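Alpha-1,3-glucanase (Streptomyces thermodiastaticus, PDB 7C7D) is a GH87 glycosidase that hydrolyses alpha-1,3-glucosidic linkages of alpha-1,3-glucan, its catalytic unit joining a beta-sandwich-like domain to a right-handed parallel beta-helix. Local coordinates at residues H272-I277 with G295-R300; W323-K328 with I347-A352. One frame throughout, in Å; residues are numbered along the deposited sequence.

Interaction 1 of 2, residues H272-I277 with G295-R300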
loop_
_atom_site.group_PDB
_atom_site.type_symbol
_atom_site.label_atom_id
_atom_site.label_comp_id
_atom_site.label_asym_id
_atom_site.label_seq_id
_atom_site.Cartn_x
_atom_site.Cartn_y
_atom_site.Cartn_z
ATOM N N HIS A 272 8.105 -18.697 -7.244
ATOM C CA HIS A 272 8.589 -18.575 -5.873
ATOM C C HIS A 272 9.991 -17.990 -5.955
ATOM O O HIS A 272 10.944 -18.676 -6.333
ATOM C CB HIS A 272 8.565 -19.931 -5.179
ATOM C CG HIS A 272 7.186 -20.499 -5.063
ATOM N ND1 HIS A 272 6.354 -20.228 -3.997
ATOM C CD2 HIS A 272 6.468 -21.272 -5.912
ATOM C CE1 HIS A 272 5.197 -20.839 -4.178
ATOM N NE2 HIS A 272 5.239 -21.480 -5.332
ATOM N N SER A 273 10.105 -16.704 -5.640
ATOM C CA SER A 273 11.376 -16.008 -5.743
ATOM C C SER A 273 11.378 -14.838 -4.782
ATOM O O SER A 273 10.356 -14.166 -4.612
ATOM C CB SER A 273 11.583 -15.468 -7.157
ATOM O OG SER A 273 12.848 -14.853 -7.275
ATOM N N SER A 274 12.536 -14.600 -4.169
ATOM C CA SER A 274 12.766 -13.423 -3.350
ATOM C C SER A 274 13.711 -12.434 -4.020
ATOM O O SER A 274 14.186 -11.505 -3.365
ATOM C CB SER A 274 13.291 -13.834 -1.970
ATOM O OG SER A 274 12.353 -14.658 -1.297
ATOM N N HIS A 275 13.994 -12.613 -5.312
ATOM C CA HIS A 275 14.953 -11.779 -6.032
ATOM C C HIS A 275 14.720 -12.007 -7.519
ATOM O O HIS A 275 15.554 -12.606 -8.202
ATOM C CB HIS A 275 16.376 -12.190 -5.633
ATOM C CG HIS A 275 17.449 -11.267 -6.118
ATOM N ND1 HIS A 275 18.740 -11.694 -6.335
ATOM C CD2 HIS A 275 17.439 -9.943 -6.402
ATOM C CE1 HIS A 275 19.479 -10.676 -6.737
ATOM N NE2 HIS A 275 18.714 -9.599 -6.785
ATOM N N PHE A 276 13.571 -11.563 -8.026
ATOM C CA PHE A 276 13.094 -12.050 -9.316
ATOM C C PHE A 276 13.776 -11.358 -10.494
ATOM O O PHE A 276 14.443 -12.011 -11.304
ATOM C CB PHE A 276 11.568 -11.944 -9.388
ATOM C CG PHE A 276 10.986 -12.447 -10.674
ATOM C CD1 PHE A 276 11.122 -13.776 -11.044
ATOM C CD2 PHE A 276 10.315 -11.587 -11.521
ATOM C CE1 PHE A 276 10.582 -14.238 -12.230
ATOM C CE2 PHE A 276 9.775 -12.039 -12.710
ATOM C CZ PHE A 276 9.909 -13.367 -13.068
ATOM N N ILE A 277 13.610 -10.040 -10.622
ATOM C CA ILE A 277 14.289 -9.254 -11.647
ATOM C C ILE A 277 15.148 -8.213 -10.950
ATOM O O ILE A 277 14.663 -7.494 -10.070
ATOM C CB ILE A 277 13.291 -8.594 -12.618
ATOM C CG1 ILE A 277 12.646 -9.657 -13.511
ATOM C CG2 ILE A 277 13.977 -7.521 -13.463
ATOM C CD1 ILE A 277 11.428 -9.148 -14.285
ATOM N N GLY A 295 7.639 -14.504 -2.511
ATOM C CA GLY A 295 8.942 -14.748 -1.935
ATOM C C GLY A 295 8.849 -15.463 -0.603
ATOM O O GLY A 295 7.809 -15.998 -0.211
ATOM N N GLU A 296 9.985 -15.479 0.095
ATOM C CA GLU A 296 10.093 -16.042 1.435
ATOM C C GLU A 296 10.719 -15.027 2.380
ATOM O O GLU A 296 11.376 -15.393 3.355
ATOM C CB GLU A 296 10.872 -17.357 1.430
ATOM C CG GLU A 296 10.208 -18.448 0.604
ATOM C CD GLU A 296 8.885 -18.929 1.191
ATOM O OE1 GLU A 296 8.717 -18.860 2.427
ATOM O OE2 GLU A 296 8.011 -19.379 0.417
ATOM N N VAL A 297 10.509 -13.744 2.106
ATOM C CA VAL A 297 11.134 -12.685 2.888
ATOM C C VAL A 297 10.389 -12.537 4.206
ATOM O O VAL A 297 9.158 -12.382 4.230
ATOM C CB VAL A 297 11.148 -11.369 2.093
ATOM C CG1 VAL A 297 11.706 -10.244 2.944
ATOM C CG2 VAL A 297 11.962 -11.538 0.814
ATOM N N THR A 298 11.127 -12.609 5.310
ATOM C CA THR A 298 10.546 -12.524 6.642
ATOM C C THR A 298 11.117 -11.370 7.448
ATOM O O THR A 298 10.754 -11.200 8.618
ATOM C CB THR A 298 10.751 -13.839 7.404
ATOM O OG1 THR A 298 12.137 -13.974 7.722
ATOM C CG2 THR A 298 10.326 -15.032 6.555
ATOM N N GLU A 299 11.994 -10.569 6.858
ATOM C CA GLU A 299 12.642 -9.486 7.573
ATOM C C GLU A 299 12.879 -8.356 6.588
ATOM O O GLU A 299 12.665 -8.503 5.385
ATOM C CB GLU A 299 13.965 -9.948 8.175
ATOM C CG GLU A 299 14.918 -10.472 7.136
ATOM C CD GLU A 299 15.948 -11.405 7.713
ATOM O OE1 GLU A 299 16.309 -11.248 8.899
ATOM O OE2 GLU A 299 16.389 -12.304 6.974
ATOM N N ARG A 300 13.340 -7.228 7.109
ATOM C CA ARG A 300 13.682 -6.076 6.287
ATOM C C ARG A 300 15.186 -5.856 6.379
ATOM O O ARG A 300 15.691 -5.398 7.410
ATOM C CB ARG A 300 12.909 -4.841 6.735
ATOM C CG ARG A 300 13.180 -3.649 5.863
ATOM C CD ARG A 300 12.410 -2.471 6.350
ATOM N NE ARG A 300 12.749 -1.282 5.593
ATOM C CZ ARG A 300 12.016 -0.178 5.603
ATOM N NH1 ARG A 300 10.912 -0.127 6.335
ATOM N NH2 ARG A 300 12.388 0.864 4.881
HETATM O O HOH W 1 7.886 -18.683 -2.158
#

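Interaction 2 of 2, residues W323-K328 with I347-A352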
loop_
_atom_site.group_PDB
_atom_site.type_symbol
_atom_site.label_atom_id
_atom_site.label_comp_id
_atom_site.label_asym_id
_atom_site.label_seq_id
_atom_site.Cartn_x
_atom_site.Cartn_y
_atom_site.Cartn_z
ATOM N N TRP A 323 0.247 -10.969 -8.848
ATOM C CA TRP A 323 0.100 -11.135 -7.407
ATOM C C TRP A 323 1.510 -11.163 -6.834
ATOM O O TRP A 323 2.273 -12.089 -7.125
ATOM C CB TRP A 323 -0.605 -12.455 -7.121
ATOM C CG TRP A 323 -0.833 -12.757 -5.684
ATOM C CD1 TRP A 323 0.091 -13.181 -4.763
ATOM C CD2 TRP A 323 -2.085 -12.700 -5.002
ATOM N NE1 TRP A 323 -0.518 -13.368 -3.542
ATOM C CE2 TRP A 323 -1.853 -13.081 -3.665
ATOM C CE3 TRP A 323 -3.385 -12.349 -5.389
ATOM C CZ2 TRP A 323 -2.878 -13.140 -2.719
ATOM C CZ3 TRP A 323 -4.396 -12.402 -4.449
ATOM C CH2 TRP A 323 -4.135 -12.789 -3.128
ATOM N N ILE A 324 1.858 -10.152 -6.039
ATOM C CA ILE A 324 3.211 -9.971 -5.519
ATOM C C ILE A 324 3.120 -10.027 -4.004
ATOM O O ILE A 324 2.338 -9.276 -3.406
ATOM C CB ILE A 324 3.794 -8.620 -5.964
ATOM C CG1 ILE A 324 3.742 -8.471 -7.487
ATOM C CG2 ILE A 324 5.205 -8.423 -5.417
ATOM C CD1 ILE A 324 4.464 -9.542 -8.253
ATOM N N GLN A 325 3.894 -10.919 -3.381
ATOM C CA GLN A 325 3.712 -11.154 -1.958
ATOM C C GLN A 325 5.001 -11.668 -1.327
ATOM O O GLN A 325 5.775 -12.384 -1.963
ATOM C CB GLN A 325 2.580 -12.169 -1.747
ATOM C CG GLN A 325 2.202 -12.405 -0.309
ATOM C CD GLN A 325 1.081 -13.418 -0.154
ATOM O OE1 GLN A 325 0.841 -14.250 -1.040
ATOM N NE2 GLN A 325 0.385 -13.353 0.975
ATOM N N HIS A 326 5.202 -11.333 -0.048
ATOM C CA HIS A 326 6.298 -11.910 0.750
ATOM C C HIS A 326 7.666 -11.572 0.166
ATOM O O HIS A 326 8.563 -12.418 0.095
ATOM C CB HIS A 326 6.142 -13.415 0.980
ATOM C CG HIS A 326 4.944 -13.778 1.794
ATOM N ND1 HIS A 326 4.342 -15.017 1.723
ATOM C CD2 HIS A 326 4.226 -13.063 2.694
ATOM C CE1 HIS A 326 3.303 -15.048 2.540
ATOM N NE2 HIS A 326 3.212 -13.875 3.142
ATOM N N VAL A 327 7.821 -10.318 -0.250
ATOM C CA VAL A 327 9.109 -9.758 -0.642
ATOM C C VAL A 327 9.395 -8.564 0.259
ATOM O O VAL A 327 8.587 -8.231 1.138
ATOM C CB VAL A 327 9.150 -9.396 -2.141
ATOM C CG1 VAL A 327 9.048 -10.653 -2.983
ATOM C CG2 VAL A 327 8.014 -8.432 -2.518
ATOM N N LYS A 328 10.544 -7.916 0.068
ATOM C CA LYS A 328 10.843 -6.708 0.835
ATOM C C LYS A 328 10.127 -5.513 0.213
ATOM O O LYS A 328 9.222 -4.932 0.819
ATOM C CB LYS A 328 12.356 -6.483 0.925
ATOM C CG LYS A 328 12.719 -5.294 1.807
ATOM C CD LYS A 328 14.193 -4.964 1.784
ATOM C CE LYS A 328 14.617 -4.390 0.453
ATOM N NZ LYS A 328 15.955 -3.729 0.554
ATOM N N ILE A 347 -0.348 -6.245 -4.306
ATOM C CA ILE A 347 0.931 -6.246 -3.610
ATOM C C ILE A 347 0.608 -6.389 -2.128
ATOM O O ILE A 347 0.040 -5.473 -1.518
ATOM C CB ILE A 347 1.758 -4.982 -3.896
ATOM C CG1 ILE A 347 1.983 -4.835 -5.405
ATOM C CG2 ILE A 347 3.101 -5.046 -3.173
ATOM C CD1 ILE A 347 2.596 -3.503 -5.830
ATOM N N LEU A 348 0.946 -7.545 -1.553
ATOM C CA LEU A 348 0.512 -7.909 -0.214
ATOM C C LEU A 348 1.708 -8.365 0.597
ATOM O O LEU A 348 2.578 -9.079 0.088
ATOM C CB LEU A 348 -0.465 -9.080 -0.245
ATOM C CG LEU A 348 -1.603 -8.934 -1.242
ATOM C CD1 LEU A 348 -2.370 -10.224 -1.326
ATOM C CD2 LEU A 348 -2.502 -7.813 -0.802
ATOM N N ASP A 349 1.723 -7.999 1.875
ATOM C CA ASP A 349 2.663 -8.582 2.835
ATOM C C ASP A 349 4.115 -8.383 2.381
ATOM O O ASP A 349 4.836 -9.332 2.053
ATOM C CB ASP A 349 2.391 -10.079 3.051
ATOM C CG ASP A 349 0.953 -10.390 3.412
ATOM O OD1 ASP A 349 0.338 -9.641 4.202
ATOM O OD2 ASP A 349 0.449 -11.424 2.924
ATOM N N THR A 350 4.536 -7.124 2.367
ATOM C CA THR A 350 5.915 -6.792 2.047
ATOM C C THR A 350 6.552 -6.158 3.273
ATOM O O THR A 350 5.894 -5.427 4.011
ATOM C CB THR A 350 6.016 -5.863 0.817
ATOM O OG1 THR A 350 5.303 -4.643 1.055
ATOM C CG2 THR A 350 5.432 -6.530 -0.429
ATOM N N THR A 351 7.827 -6.456 3.520
ATOM C CA THR A 351 8.434 -5.924 4.735
ATOM C C THR A 351 8.882 -4.475 4.599
ATOM O O THR A 351 9.231 -3.855 5.610
ATOM C CB THR A 351 9.578 -6.808 5.226
ATOM O OG1 THR A 351 10.584 -6.884 4.210
ATOM C CG2 THR A 351 9.071 -8.200 5.575
ATOM N N ALA A 352 8.853 -3.917 3.390
ATOM C CA ALA A 352 9.084 -2.494 3.185
ATOM C C ALA A 352 8.041 -1.971 2.195
ATOM O O ALA A 352 6.899 -2.447 2.201
ATOM C CB ALA A 352 10.525 -2.218 2.738
#

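Interaction 1 of 2, residues H272-I277 with G295-R300
Ser-274 and Gly-295 bring together two loops that leave strands 269-272 and 292-294 of neighbouring coils, their CA atoms 4.3 Å apart and Ser-273 O lying 3.1 Å from Gly-295 CA. Ser-274 OG stands anti to its own carbonyl carbon, chi1 -61°, and there accepts the backbone N-H of Glu-296 at 2.9 Å from OG to N, nearly straight at 169°. The same OG lies 3.5 Å from Gly-295 CA, while Val-297 CG2 packs against Ser-274 CB at 3.8 Å. One residue earlier, Ser-273 OG accepts from His-275 N in an ST turn and also bonds to Ile-249 O in the preceding coil. A water also joins the loops: it sits in the ring plane of His-272, 2.8 Å from ND1, and hydrogen-bonds to Glu-296 OE2 at 2.7 Å. Glu-296 OE1 turns to Lys-144 and Tyr-145, and His-272 NE2 to Asp-246. An alanine in place of Ser-274 would probably leave the Glu-296 amide without its acceptor and set the start of the 295-300 loop freer to move. Directly, the contact rests on one hydrogen bond, a serine hydroxyl taking up a main-chain N-H where the parallel strand pairing has ended, backed by packing against Gly-295 CA and Val-297 CG2, with a water bridge beside it; the Glu-296 carboxylate, salt-bridged to Lys-144, would probably stay ionised.

Interaction 2 of 2, residues W323-K328 with I347-A352
Gln-325 and Asp-349 lie side by side and point the same way, amide and carboxylate planes 28° apart. The extended glutamine chain brings NE2 to Asp-349 OD2 at 2.7 Å, a bond lying close to the amide plane. Gln-325 OE1 accepts from Trp-323 NE1 at 3.0 Å; the bond is straight (180°) and lies in the indole plane, but meets OE1 from above the carbonyl plane. Leu-348 crosses the indole obliquely, its CD1 over one face toward the rim, 3.3 Å from Trp-323 CZ2. His-326 also runs beside Asp-349, CD2 being 3.5 Å from Asp-349 CB, while Gln-325 CG sits over its ring centre; its NE2 bonds to Asp-163 OD1. The backbones that carry these side chains pair in parallel, Leu-348 N donating to Ile-324 O at 2.9 Å. Beyond, backbone bonds such as His-326 N to Asp-349 O still join the two turns, though no longer in the regular ladder: both segments bend at His-326 and Asp-349, which have positive phi. Asn-164 N also donates to Asp-349 OD2, and Asn-373 to OD1, holding the buried carboxylate by both oxygens. With NE2 bonded to Asp-349 OD2 and Asn-164 O, and OE1 to Trp-323 NE1, the Gln-325 amide is held in one flip.

How the interactions relate
Interactions 1 and 2 are alternate steps of the same stack of coils, their centres about 8 Å apart. The step between them, where loop 295-300 meets 323-328, links them: Gly-295 N probably bonds to Gln-325 O at 2.9 Å, and Gly-295 O packs 3.3 Å from His-326 CB. Farther along, Glu-299 O probably accepts from Thr-351 OG1, also at 2.9 Å, so 295-300 meets both segments of interaction 2. Both contacts also reach the N-terminal part of the chain, Tyr-145 bonding to Glu-296 and stacking on His-326. The calcium ion is about 13 Å from the Asp-349 side chain and is bound by Glu-63, Glu-65, Ser-88, Gln-91 and Asp-191, none of them in either contact.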